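Aminoglycoside phosphotransferase (Streptomyces rimosus, PDB 6FUC) probably transfers a phosphate group from ATP to the 3''-hydroxyl of streptomycin, a kinase-like reaction that inactivates the antibiotic and so confers resistance. Local coordinates at residues A[44-47]-A[48-51]; A[52-55]-A[56-60]; A[110-113]-A[114-117]; A[132-135]-A[136-139]; A[259-262]-A[263-267]. All coordinates share one frame; numbering follows the deposited sequence.

Interaction 1. Residues A[44-47]-A[48-51]; sequences CVPA and DQVA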
# COMPACT_ATOMS: atom_id res chain seq x y z
N CYS A 44 5.04 -13.63 -6.36
CA CYS A 44 6.22 -14.02 -7.10
C CYS A 44 6.60 -12.97 -8.09
O CYS A 44 5.71 -12.31 -8.67
CB CYS A 44 5.99 -15.32 -7.85
SG CYS A 44 5.56 -16.74 -6.82
N VAL A 45 7.90 -12.86 -8.35
CA VAL A 45 8.43 -11.84 -9.23
C VAL A 45 9.54 -12.43 -10.08
O VAL A 45 10.21 -13.43 -9.69
CB VAL A 45 8.98 -10.60 -8.44
CG1 VAL A 45 7.87 -9.99 -7.58
CG2 VAL A 45 10.25 -10.93 -7.65
N PRO A 46 9.77 -11.84 -11.25
CA PRO A 46 10.86 -12.32 -12.04
C PRO A 46 12.22 -11.89 -11.49
O PRO A 46 12.32 -11.12 -10.56
CB PRO A 46 10.60 -11.73 -13.43
CG PRO A 46 9.59 -10.70 -13.27
CD PRO A 46 8.92 -10.86 -11.95
N ALA A 47 13.28 -12.41 -12.09
CA ALA A 47 14.64 -12.24 -11.59
C ALA A 47 14.99 -10.78 -11.34
O ALA A 47 15.57 -10.45 -10.30
CB ALA A 47 15.64 -12.89 -12.55
N ASP A 48 14.56 -9.89 -12.23
CA ASP A 48 14.94 -8.49 -12.13
C ASP A 48 14.20 -7.67 -11.03
O ASP A 48 14.56 -6.52 -10.76
CB ASP A 48 14.90 -7.82 -13.52
CG ASP A 48 13.50 -7.68 -14.09
OD1 ASP A 48 12.56 -8.33 -13.61
OD2 ASP A 48 13.35 -6.93 -15.11
N GLN A 49 13.21 -8.30 -10.37
CA GLN A 49 12.42 -7.65 -9.33
C GLN A 49 12.68 -8.27 -7.94
O GLN A 49 11.99 -7.97 -7.00
CB GLN A 49 10.91 -7.76 -9.66
CG GLN A 49 10.45 -6.85 -10.81
CD GLN A 49 9.04 -7.13 -11.30
OE1 GLN A 49 8.09 -7.30 -10.51
NE2 GLN A 49 8.88 -7.15 -12.62
N VAL A 50 13.61 -9.23 -7.86
CA VAL A 50 13.82 -9.96 -6.61
C VAL A 50 14.19 -9.01 -5.49
O VAL A 50 13.73 -9.27 -4.39
CB VAL A 50 14.85 -11.09 -6.81
CG1 VAL A 50 15.29 -11.76 -5.51
CG2 VAL A 50 14.27 -12.14 -7.75
N ALA A 51 15.01 -7.98 -5.75
CA ALA A 51 15.38 -7.10 -4.63
C ALA A 51 14.15 -6.42 -4.06
O ALA A 51 14.09 -6.26 -2.85
CB ALA A 51 16.42 -6.09 -5.08
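Gln49 lies against Val45 and Pro46 where strand 40-45, in the five-stranded antiparallel sheet of the kinase-like N-terminal lobe, gives way through a 3-10 turn to helix 50-63. Gln49 CB sits 3.6 Å from Val45 CB, so the stem of the glutamine packs on the branched Val45 of the strand. Farther out, the amide crosses the proline ring at a slant, with Gln49 NE2 3.7 Å from Pro46 CG. The amide gets there because Gln49 CG stands beside the backbone N, anti to the carbonyl carbon (chi1 -73°), and the chain then runs extended. Asp48, exposed on the 3-10 turn, brings OD1 to 3.8 Å from Pro46 CG. Val45 CG2, wedged between its own backbone N and carbonyl carbon, meets Gln49 O at 3.5 Å and Val50 CG2 at 4.2 Å. The backbone fold makes these meetings possible: Gln49 N donates to Pro46 O over 3.0 Å, arriving well above the carbonyl plane, and Val50 N adds a weak, long bond to Ala47 O. Proline suits the exit from the strand, since it has no N-H to offer a neighbouring strand. In the next shell, Pro46 rests on Phe7 of helix 4-12, while the Gln49 amide is tied to the loop before strand 31-34 by a hydrogen bond from NE2 to Ser28 O.

Interaction 2. Residues A[52-55]-A[56-60]; sequences ALEA and ERDRV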
# COMPACT_ATOMS: atom_id res chain seq x y z
N ALA A 52 13.20 -6.02 -4.89
CA ALA A 52 11.96 -5.39 -4.37
C ALA A 52 11.15 -6.39 -3.55
O ALA A 52 10.57 -6.04 -2.53
CB ALA A 52 11.10 -4.87 -5.51
N LEU A 53 11.15 -7.68 -3.97
CA LEU A 53 10.37 -8.67 -3.19
C LEU A 53 11.12 -8.98 -1.85
O LEU A 53 10.47 -9.18 -0.84
CB LEU A 53 10.11 -9.89 -4.01
CG LEU A 53 9.05 -10.81 -3.44
CD1 LEU A 53 7.66 -10.18 -3.41
CD2 LEU A 53 9.06 -12.17 -4.14
N GLU A 54 12.45 -9.07 -1.91
CA GLU A 54 13.20 -9.26 -0.68
C GLU A 54 12.94 -8.11 0.30
O GLU A 54 12.84 -8.31 1.50
CB GLU A 54 14.68 -9.39 -0.95
CG GLU A 54 15.44 -9.99 0.20
CD GLU A 54 16.88 -10.27 -0.18
OE1 GLU A 54 17.20 -10.58 -1.37
OE2 GLU A 54 17.73 -10.20 0.72
N ALA A 55 12.89 -6.91 -0.26
CA ALA A 55 12.53 -5.70 0.53
C ALA A 55 11.17 -5.84 1.22
O ALA A 55 11.02 -5.46 2.39
CB ALA A 55 12.56 -4.44 -0.37
N GLU A 56 10.20 -6.38 0.49
CA GLU A 56 8.89 -6.64 1.07
C GLU A 56 8.97 -7.70 2.16
O GLU A 56 8.37 -7.54 3.22
CB GLU A 56 7.90 -7.03 -0.05
CG GLU A 56 6.53 -7.32 0.51
CD GLU A 56 5.44 -7.45 -0.55
OE1 GLU A 56 5.66 -6.95 -1.69
OE2 GLU A 56 4.36 -7.96 -0.19
N ARG A 57 9.68 -8.80 1.90
CA ARG A 57 9.87 -9.83 2.89
C ARG A 57 10.34 -9.23 4.19
O ARG A 57 9.86 -9.54 5.27
CB ARG A 57 10.87 -10.88 2.35
CG ARG A 57 11.17 -11.96 3.35
CD ARG A 57 12.43 -12.73 3.04
NE ARG A 57 13.58 -11.86 3.28
CZ ARG A 57 14.80 -12.19 3.07
NH1 ARG A 57 15.04 -13.30 2.38
NH2 ARG A 57 15.77 -11.33 3.39
N ASP A 58 11.41 -8.42 4.08
CA ASP A 58 12.01 -7.83 5.25
C ASP A 58 11.05 -6.92 6.02
O ASP A 58 11.06 -6.89 7.26
CB ASP A 58 13.29 -7.10 4.87
CG ASP A 58 14.39 -7.98 4.33
OD1 ASP A 58 14.36 -9.23 4.54
OD2 ASP A 58 15.33 -7.41 3.73
N ARG A 59 10.23 -6.17 5.28
CA ARG A 59 9.23 -5.30 5.91
C ARG A 59 8.19 -6.12 6.67
O ARG A 59 7.82 -5.79 7.80
CB ARG A 59 8.60 -4.45 4.85
CG ARG A 59 9.53 -3.29 4.45
CD ARG A 59 9.17 -2.73 3.09
NE ARG A 59 9.84 -1.45 2.81
CZ ARG A 59 11.09 -1.41 2.40
NH1 ARG A 59 11.83 -2.49 2.22
NH2 ARG A 59 11.67 -0.21 2.25
N VAL A 60 7.70 -7.21 6.06
CA VAL A 60 6.68 -8.03 6.72
C VAL A 60 7.28 -8.64 7.99
O VAL A 60 6.68 -8.62 9.08
CB VAL A 60 6.18 -9.14 5.78
CG1 VAL A 60 5.24 -10.08 6.50
CG2 VAL A 60 5.52 -8.55 4.52
O HOH W 1 7.35 -5.79 -3.52
O HOH W 2 17.66 -8.63 3.16
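From Ala52 to Ala55 each carbonyl receives the N-H four residues on, a regular alpha-helical turn in which Arg57 N to Leu53 O, at 2.9 Å, is the shortest of the four bonds. On one flank Glu54 and Arg57 run alongside each other: Glu54 CG lies over one face of the Arg57 guanidinium, toward its rim, 3.5 Å from NH2. Their salt bridge, Glu54 OE2 to Arg57 NH2 at 3.5 Å, is electrostatic only, because the oxygen lies well out of the guanidinium plane. Two N-H groups, from NE and NH2, point instead at Asp58 OD1, which lies in that plane and takes NH2 at 2.8 Å on its syn lone pair. A water donating to Glu54 OE2 and Asp58 OD2 joins the two carboxylates. Helix 50-63 appears to correspond to helix C of protein kinases, and Glu56, extended from a first torsion of 179°, forms a salt bridge to Lys43 consistent with the conserved Lys-Glu pair. Leu53 faces the sheet, as an apolar residue there should. Arg59 runs extended to NE, which donates to Leu213 O, and the turn at its fourth torsion (80°) brings NH1 to Ala55 O at 3.1 Å, on the opposite face of that carbonyl from Arg59 N. Arg57 also makes a cation-pi contact with Trp76 on strand 73-79.

Interaction 3. Residues A[110-113]-A[114-117]; sequences IADA and VRRL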
# COMPACT_ATOMS: atom_id res chain seq x y z
N ILE A 110 -10.07 2.25 12.04
CA ILE A 110 -9.00 2.44 11.10
C ILE A 110 -8.11 3.58 11.58
O ILE A 110 -6.86 3.48 11.57
CB ILE A 110 -9.53 2.64 9.66
CG1 ILE A 110 -10.14 1.38 9.10
CG2 ILE A 110 -8.40 3.15 8.78
CD1 ILE A 110 -10.97 1.58 7.88
N ALA A 111 -8.70 4.71 12.00
CA ALA A 111 -7.92 5.81 12.48
C ALA A 111 -7.03 5.34 13.61
O ALA A 111 -5.82 5.71 13.69
CB ALA A 111 -8.81 6.96 12.92
N ASP A 112 -7.57 4.57 14.50
CA ASP A 112 -6.79 4.13 15.65
C ASP A 112 -5.64 3.16 15.24
O ASP A 112 -4.53 3.26 15.78
CB ASP A 112 -7.67 3.39 16.71
CG ASP A 112 -8.73 4.25 17.34
OD1 ASP A 112 -8.65 5.49 17.30
OD2 ASP A 112 -9.65 3.65 17.96
N ALA A 113 -5.93 2.26 14.34
CA ALA A 113 -4.92 1.28 13.92
C ALA A 113 -3.77 1.98 13.12
O ALA A 113 -2.61 1.62 13.26
CB ALA A 113 -5.54 0.19 13.07
N VAL A 114 -4.15 2.92 12.29
CA VAL A 114 -3.16 3.71 11.51
C VAL A 114 -2.35 4.57 12.47
O VAL A 114 -1.13 4.67 12.33
CB VAL A 114 -3.86 4.46 10.41
CG1 VAL A 114 -2.86 5.39 9.70
CG2 VAL A 114 -4.47 3.52 9.44
N ARG A 115 -2.98 5.17 13.46
CA ARG A 115 -2.27 5.97 14.43
C ARG A 115 -1.23 5.09 15.13
O ARG A 115 -0.06 5.53 15.36
CB ARG A 115 -3.23 6.59 15.45
CG ARG A 115 -2.48 7.36 16.51
CD ARG A 115 -3.33 7.99 17.56
NE ARG A 115 -4.30 7.14 18.22
CZ ARG A 115 -4.06 6.12 19.06
NH1 ARG A 115 -2.83 5.70 19.39
NH2 ARG A 115 -5.10 5.49 19.59
N ARG A 116 -1.59 3.88 15.52
CA ARG A 116 -0.62 3.01 16.19
C ARG A 116 0.59 2.73 15.29
O ARG A 116 1.74 2.79 15.75
CB ARG A 116 -1.26 1.71 16.65
CG ARG A 116 -2.23 1.91 17.78
CD ARG A 116 -2.84 0.52 18.18
NE ARG A 116 -1.79 -0.36 18.82
CZ ARG A 116 -1.07 -1.37 18.30
NH1 ARG A 116 -1.18 -1.83 17.01
NH2 ARG A 116 -0.18 -1.90 19.10
N LEU A 117 0.35 2.45 14.02
CA LEU A 117 1.45 2.24 13.09
C LEU A 117 2.33 3.49 13.00
O LEU A 117 3.58 3.43 13.06
CB LEU A 117 0.92 1.85 11.73
CG LEU A 117 1.89 1.77 10.59
CD1 LEU A 117 2.95 0.69 10.80
CD2 LEU A 117 1.15 1.51 9.29
O HOH W 3 -6.67 7.37 16.96
O HOH W 4 -2.19 -1.08 14.24
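The last two turns of helix 100-117, a helix of the C-terminal lobe, bring Ile110 and Val114 together on the inner face and Asp112 and Arg115 on a more polar one. Ile110 CG2 lies 4.0 Å from Val114 CG2, the two side chains running side by side and pointing the same way. Val114 CG2 also presses on the backbone, 3.2 Å from Ile110 O, a carbonyl that already takes Val114 N at 2.9 Å, nearly along the C=O axis. Branched apolar residues suit this face, for Ile110 packs on Val204 and Phe247, and Val114 on Phe207 and Leu190. One turn on, Leu117 touches His187, part of a His-Gly-Asp sequence that resembles the catalytic loop of aminoglycoside phosphotransferases.

On the polar side Asp112 and Arg115 stop short of a salt bridge, with OD1 4.2 Å from NH2. The Arg115 chain, bent at its third torsion (52°), presents NE to a water at 2.7 Å, and the same water donates to Asp112 OD1 at 2.8 Å. Each charged group has a stronger partner elsewhere: Asp112 OD1 pairs with Arg250, and Arg115 NH1 with Glu119. In one of its two conformers Arg116 reaches the Asp67 carbonyl by NH2, while a second water links its NH1 to Ala113 O. The chemistry implies that Asp112 is linked to Arg115 through water, with only longer-range attraction between the charges, while its direct ion pair is with Arg250 of helix 243-251.

Interaction 4. Residues A[132-135]-A[136-139]; sequences GEMF and SMAR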
# COMPACT_ATOMS: atom_id res chain seq x y z
N GLY A 132 12.39 11.92 -1.36
CA GLY A 132 13.44 11.90 -2.37
C GLY A 132 13.49 10.62 -3.14
O GLY A 132 13.68 10.61 -4.38
N GLU A 133 13.31 9.48 -2.46
CA GLU A 133 13.21 8.19 -3.14
C GLU A 133 11.98 8.08 -4.04
O GLU A 133 12.05 7.59 -5.16
CB GLU A 133 13.15 7.05 -2.13
CG GLU A 133 12.88 5.66 -2.76
CD GLU A 133 12.92 4.53 -1.77
OE1 GLU A 133 13.29 4.74 -0.60
OE2 GLU A 133 12.72 3.40 -2.27
N MET A 134 10.85 8.51 -3.50
CA MET A 134 9.62 8.35 -4.27
C MET A 134 9.60 9.26 -5.48
O MET A 134 9.10 8.87 -6.54
CB MET A 134 8.44 8.52 -3.36
CG MET A 134 8.35 7.46 -2.24
SD MET A 134 8.80 5.78 -2.54
CE MET A 134 7.34 5.52 -3.54
N PHE A 135 10.11 10.49 -5.32
CA PHE A 135 10.14 11.39 -6.44
C PHE A 135 11.08 10.85 -7.50
O PHE A 135 10.79 10.90 -8.71
CB PHE A 135 10.47 12.82 -6.02
CG PHE A 135 9.89 13.82 -6.97
CD1 PHE A 135 8.60 14.26 -6.83
CD2 PHE A 135 10.57 14.28 -8.08
CE1 PHE A 135 8.02 15.19 -7.61
CE2 PHE A 135 9.99 15.22 -8.94
CZ PHE A 135 8.68 15.55 -8.73
N SER A 136 12.22 10.30 -7.07
CA SER A 136 13.11 9.64 -8.02
C SER A 136 12.47 8.45 -8.73
O SER A 136 12.65 8.29 -9.96
CB SER A 136 14.40 9.27 -7.31
OG SER A 136 15.01 10.46 -6.79
N MET A 137 11.66 7.66 -8.03
CA MET A 137 10.94 6.62 -8.68
C MET A 137 9.97 7.14 -9.73
O MET A 137 9.88 6.61 -10.85
CB MET A 137 10.15 5.88 -7.61
CG MET A 137 10.90 4.92 -6.75
SD MET A 137 9.87 3.99 -5.62
CE MET A 137 9.36 2.71 -6.73
N ALA A 138 9.23 8.19 -9.44
CA ALA A 138 8.33 8.80 -10.42
C ALA A 138 9.09 9.31 -11.64
O ALA A 138 8.61 9.15 -12.74
CB ALA A 138 7.57 9.93 -9.77
N ARG A 139 10.23 9.96 -11.42
CA ARG A 139 11.01 10.40 -12.60
C ARG A 139 11.33 9.23 -13.53
O ARG A 139 11.26 9.33 -14.75
CB ARG A 139 12.31 11.11 -12.19
CG ARG A 139 12.11 12.44 -11.50
CD ARG A 139 13.42 13.27 -11.40
NE ARG A 139 14.27 12.85 -10.26
CZ ARG A 139 14.44 13.61 -9.15
NH1 ARG A 139 13.89 14.82 -9.05
NH2 ARG A 139 15.20 13.19 -8.15
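Phe135 and Arg139 are brought together by their torsions: the phenylalanine ring swings away from its own backbone N (chi1 -153°), while Arg139 keeps CG beside its N (chi1 -67°) and bends at the third torsion (-81°) to fold its guanidinium back along helix 131-143. This helix belongs to the C-terminal lobe of the kinase-like fold. In the given one of two conformers, Arg139 NH1 comes to the edge of the ring, 3.5 Å from Phe135 CD2, with the two planes 69° apart. The cation therefore does not lie over the ring face, and the meeting is edge packing. A large aromatic residue suits position 135 because its side chain also packs on Leu165 and Leu168 of helix 161-168 and on Leu266 of helix 257-266. Ala138, a small residue, packs on Leu165 and Leu266.

A second pair forms on another side of the helix, where Met134 and Met137 run side by side. Both thioethers are modelled in two conformers, so the 3.6 Å approach of Met134 CE to Met137 SD holds for the given conformers and is doubtful as a fixed contact. Flexible methionines accommodate such packing, and both also touch Arg212.

Toward the outer surface, Ser136 doubles the helical bond at its position. Gly132 O accepts Ser136 N at 3.1 Å from well above the carbonyl plane. In the conformer given here, with the hydroxyl turned back along the helix beside the backbone N, Ser136 OG donates to that same Gly132 O at 2.8 Å.

Interaction 5. Residues A[259-262]-A[263-267]; sequences RERF and YLHLD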
# COMPACT_ATOMS: atom_id res chain seq x y z
N ARG A 259 -0.87 19.57 1.02
CA ARG A 259 0.06 18.51 1.28
C ARG A 259 -0.59 17.13 0.89
O ARG A 259 0.02 16.29 0.29
CB ARG A 259 0.47 18.57 2.73
CG ARG A 259 1.40 17.37 2.89
CD ARG A 259 2.41 17.57 3.98
NE ARG A 259 1.77 18.26 5.09
CZ ARG A 259 2.06 18.09 6.36
NH1 ARG A 259 1.43 18.84 7.25
NH2 ARG A 259 2.95 17.18 6.78
N GLU A 260 -1.85 16.92 1.30
CA GLU A 260 -2.58 15.71 0.96
C GLU A 260 -2.62 15.50 -0.57
O GLU A 260 -2.38 14.42 -1.08
CB GLU A 260 -3.96 15.77 1.55
CG GLU A 260 -4.83 14.54 1.27
CD GLU A 260 -6.28 14.70 1.65
OE1 GLU A 260 -6.65 15.63 2.40
OE2 GLU A 260 -7.12 13.92 1.19
N ARG A 261 -3.01 16.58 -1.26
CA ARG A 261 -3.16 16.50 -2.71
C ARG A 261 -1.83 16.20 -3.41
O ARG A 261 -1.80 15.53 -4.43
CB ARG A 261 -3.83 17.80 -3.22
CG ARG A 261 -5.34 17.79 -3.24
CD ARG A 261 -5.88 19.09 -3.88
NE ARG A 261 -5.29 19.27 -5.21
CZ ARG A 261 -4.37 20.17 -5.54
NH1 ARG A 261 -3.91 21.03 -4.63
NH2 ARG A 261 -3.91 20.23 -6.79
N PHE A 262 -0.73 16.76 -2.88
CA PHE A 262 0.58 16.49 -3.45
C PHE A 262 0.80 14.96 -3.45
O PHE A 262 1.24 14.41 -4.45
CB PHE A 262 1.64 17.21 -2.63
CG PHE A 262 3.05 16.95 -3.03
CD1 PHE A 262 3.69 17.67 -4.02
CD2 PHE A 262 3.75 15.90 -2.46
CE1 PHE A 262 5.00 17.38 -4.40
CE2 PHE A 262 5.05 15.61 -2.85
CZ PHE A 262 5.67 16.37 -3.79
N TYR A 263 0.59 14.31 -2.30
CA TYR A 263 0.81 12.85 -2.26
C TYR A 263 -0.20 12.07 -3.09
O TYR A 263 0.17 11.06 -3.70
CB TYR A 263 0.86 12.36 -0.79
CG TYR A 263 2.15 12.76 -0.15
CD1 TYR A 263 3.33 12.08 -0.46
CD2 TYR A 263 2.25 13.86 0.70
CE1 TYR A 263 4.55 12.49 0.05
CE2 TYR A 263 3.47 14.25 1.24
CZ TYR A 263 4.62 13.60 0.91
OH TYR A 263 5.85 13.95 1.36
N LEU A 264 -1.45 12.52 -3.13
CA LEU A 264 -2.43 11.89 -4.00
C LEU A 264 -1.97 11.87 -5.44
O LEU A 264 -2.13 10.90 -6.14
CB LEU A 264 -3.78 12.59 -3.88
CG LEU A 264 -4.89 11.90 -4.66
CD1 LEU A 264 -5.18 10.47 -4.14
CD2 LEU A 264 -6.12 12.76 -4.61
N HIS A 265 -1.43 13.03 -5.85
CA HIS A 265 -1.02 13.20 -7.22
C HIS A 265 0.35 12.56 -7.57
O HIS A 265 0.54 12.12 -8.71
CB HIS A 265 -1.00 14.68 -7.58
CG HIS A 265 -2.38 15.24 -7.64
ND1 HIS A 265 -2.62 16.58 -7.88
CD2 HIS A 265 -3.61 14.66 -7.49
CE1 HIS A 265 -3.93 16.78 -7.88
NE2 HIS A 265 -4.55 15.64 -7.64
N LEU A 266 1.21 12.48 -6.57
CA LEU A 266 2.51 11.84 -6.80
C LEU A 266 2.32 10.33 -6.96
O LEU A 266 2.98 9.68 -7.80
CB LEU A 266 3.45 12.14 -5.63
CG LEU A 266 4.81 11.47 -5.71
CD1 LEU A 266 5.62 11.85 -6.95
CD2 LEU A 266 5.59 11.76 -4.42
N ASP A 267 1.51 9.72 -6.10
CA ASP A 267 1.50 8.27 -5.95
C ASP A 267 1.35 7.57 -7.28
O ASP A 267 2.12 6.61 -7.55
CB ASP A 267 0.44 7.85 -4.92
CG ASP A 267 0.64 6.40 -4.52
OD1 ASP A 267 1.50 6.20 -3.57
OD2 ASP A 267 0.04 5.52 -5.15
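Phe262 and Tyr263 form the tight, buried side of this turn of helix 257-266, while Arg261 and His265 make its looser outer flank. The edge of the Phe262 ring points at the Tyr263 face in a T-shaped stack, centroids 5.2 Å apart and planes at 83°, with Phe262 CD2 above the centre of the tyrosine ring. Different first torsions allow neighbours in sequence to do this: Phe262 CG is anti to its backbone N (176°), Tyr263 CG beside its own (-74°). Leu266 CD2 closes in at 4.2 Å from Phe262 CE2, and this apolar patch faces Leu131 and Leu168 on two adjoining helices. Arg259 CG runs along Tyr263, 4.1 Å from CE2, but in the given one of two conformers its guanidinium forms salt bridges with Asp217 and Asp256.

On the outer flank Arg261, exposed, lies alongside His265 with their planes nearly perpendicular; NH2 is 3.6 Å from His265 CE1. Arg261 O sits 3.2 Å above the imidazole plane, offset toward its rim, while His265 N donates to that same oxygen at 2.9 Å. The two side chains thus meet only in loose contact beside this helical bond. The nearby guanidinium would probably disfavour a second proton on His265.

Overall arrangement
Interactions 1 and 2 follow one another through helix 50-63 of the N-terminal lobe and touch, Val45 CG2 lying 3.8 Å from Leu53 CB. Interactions 4 and 5 join two helices of the other lobe, where Phe135 CD1 meets Leu266 CD1 at 3.8 Å. Interaction 3 stands apart, its centre about 31 Å from that of interaction 1 and 20 Å from that of interaction 5. Interactions 2 and 4 approach to about 6 Å between nearest atoms. The probable active site is bordered by interaction 2, through the Glu56 pairing with Lys43, and by interaction 3, through Leu117 on His187; their centres are about 22 Å apart.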